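Local atomic coordinates of alpha-1,2-Mannosidase (Trichoderma reesei, PDB entry 1HCU), a protein that probably trims alpha-1,2-linked mannose residues from high-mannose N-glycans as a calcium-dependent hydrolase of glycosyl hydrolase family 47. Residues H41-N45 / A427-S432. Sequence-based numbering, arbitrary orientation.
Sequences HPVSN and AGSAYS
P42 and S429 join two turns by one backbone hydrogen bond, S429 N donating its N-H to P42 O at 3.0 Å, nearly straight and with the donor tilted 34° from the carbonyl plane. The same oxygen also takes a CA-H...O contact from G428, so P42 O is met by two successive residues of the tight turn. Here G428 has a positive phi, and a CB on it would clash with P42 O; a residue without a side chain lets the turn come this close.

The buried ring of P42 lies against the hairpin's carbonyl oxygens and S432. Its CG lies 3.3 Å from Y431 O and 3.4 Å from S432 CB, while its CB faces A427 O at 3.6 Å. S432 turns its hydroxyl off the ring: a chi1 of 169° places OG opposite the backbone N, leaving CB as the atom nearer to P42, and that hydroxyl hydrogen-bonds to D448 N. V43 adds a looser apolar touch, CG2 to A427 CB at 4.3 Å.

A second polar link runs beside the first: N45 ND2 donates to S429 OG at 2.7 Å, almost straight at 170°, with the hydroxyl oxygen lying in the amide plane. Were N45 replaced by an alanine, S429 OG would probably lose this amide donor and be freer to turn. N45 also packs on F33 and S429 on A29, both of helix 13-33.

The arrangement is a type II' turn, A427 to A430, closing a two-residue beta-hairpin with glycine at its first corner. Following helix 408-425, this hairpin docks against the loop between strands 39-41 and 46-48, joining parts 382 residues apart in sequence on the family's alpha/alpha barrel, away from its annotated sites.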
loop_
_atom_site.group_PDB
_atom_site.type_symbol
_atom_site.label_atom_id
_atom_site.label_comp_id
_atom_site.label_asym_id
_atom_site.label_seq_id
_atom_site.Cartn_x
_atom_site.Cartn_y
_atom_site.Cartn_z
ATOM N N HIS A 41 8.406 18.383 -6.330
ATOM C CA HIS A 41 7.350 18.911 -7.180
ATOM C C HIS A 41 8.090 19.119 -8.491
ATOM O O HIS A 41 8.730 20.150 -8.705
ATOM C CB HIS A 41 6.810 20.223 -6.617
ATOM C CG HIS A 41 6.106 20.064 -5.307
ATOM N ND1 HIS A 41 5.549 21.122 -4.625
ATOM C CD2 HIS A 41 5.864 18.966 -4.553
ATOM C CE1 HIS A 41 4.995 20.689 -3.508
ATOM N NE2 HIS A 41 5.171 19.383 -3.441
ATOM N N PRO A 42 8.025 18.113 -9.376
ATOM C CA PRO A 42 8.652 18.035 -10.702
ATOM C C PRO A 42 8.503 19.212 -11.670
ATOM O O PRO A 42 9.386 19.439 -12.496
ATOM C CB PRO A 42 8.094 16.726 -11.269
ATOM C CG PRO A 42 6.750 16.635 -10.633
ATOM C CD PRO A 42 7.032 17.036 -9.209
ATOM N N VAL A 43 7.408 19.960 -11.581
ATOM C CA VAL A 43 7.224 21.088 -12.488
ATOM C C VAL A 43 7.870 22.356 -11.941
ATOM O O VAL A 43 8.772 22.931 -12.558
ATOM C CB VAL A 43 5.740 21.379 -12.749
ATOM C CG1 VAL A 43 5.615 22.450 -13.832
ATOM C CG2 VAL A 43 5.021 20.105 -13.169
ATOM N N SER A 44 7.407 22.789 -10.775
ATOM C CA SER A 44 7.951 23.983 -10.147
ATOM C C SER A 44 9.370 23.708 -9.637
ATOM O O SER A 44 10.124 24.631 -9.336
ATOM C CB SER A 44 7.052 24.396 -8.980
ATOM O OG SER A 44 6.930 23.336 -8.047
ATOM N N ASN A 45 9.727 22.428 -9.560
ATOM C CA ASN A 45 11.032 22.003 -9.058
ATOM C C ASN A 45 11.208 22.407 -7.592
ATOM O O ASN A 45 12.317 22.657 -7.133
ATOM C CB ASN A 45 12.168 22.575 -9.917
ATOM C CG ASN A 45 12.484 21.707 -11.134
ATOM O OD1 ASN A 45 13.047 22.184 -12.119
ATOM N ND2 ASN A 45 12.139 20.427 -11.060
ATOM N N ALA A 427 6.335 14.684 -16.497
ATOM C CA ALA A 427 6.199 16.131 -16.309
ATOM C C ALA A 427 7.458 16.774 -15.737
ATOM O O ALA A 427 8.108 16.218 -14.853
ATOM C CB ALA A 427 5.014 16.428 -15.393
ATOM N N GLY A 428 7.794 17.956 -16.242
ATOM C CA GLY A 428 8.973 18.662 -15.763
ATOM C C GLY A 428 10.210 17.797 -15.671
ATOM O O GLY A 428 10.615 17.205 -16.660
ATOM N N SER A 429 10.804 17.712 -14.487
ATOM C CA SER A 429 12.015 16.923 -14.291
ATOM C C SER A 429 11.789 15.414 -14.146
ATOM O O SER A 429 12.730 14.633 -14.299
ATOM C CB SER A 429 12.780 17.422 -13.060
ATOM O OG SER A 429 12.950 18.828 -13.100
ATOM N N ALA A 430 10.558 15.003 -13.843
ATOM C CA ALA A 430 10.264 13.579 -13.679
ATOM C C ALA A 430 8.817 13.203 -14.000
ATOM O O ALA A 430 8.395 13.253 -15.154
ATOM C CB ALA A 430 10.615 13.139 -12.259
ATOM N N TYR A 431 8.068 12.813 -12.970
ATOM C CA TYR A 431 6.670 12.419 -13.133
ATOM C C TYR A 431 5.814 13.089 -12.068
ATOM O O TYR A 431 6.282 13.396 -10.971
ATOM C CB TYR A 431 6.526 10.888 -13.058
ATOM C CG TYR A 431 7.363 10.149 -14.085
ATOM C CD1 TYR A 431 8.709 9.872 -13.845
ATOM C CD2 TYR A 431 6.829 9.798 -15.328
ATOM C CE1 TYR A 431 9.508 9.269 -14.820
ATOM C CE2 TYR A 431 7.619 9.195 -16.315
ATOM C CZ TYR A 431 8.959 8.938 -16.054
ATOM O OH TYR A 431 9.762 8.391 -17.036
ATOM N N SER A 432 4.551 13.300 -12.386
ATOM C CA SER A 432 3.673 13.980 -11.456
ATOM C C SER A 432 2.232 13.506 -11.516
ATOM O O SER A 432 1.811 12.855 -12.471
ATOM C CB SER A 432 3.720 15.488 -11.741
ATOM O OG SER A 432 2.706 16.184 -11.041
#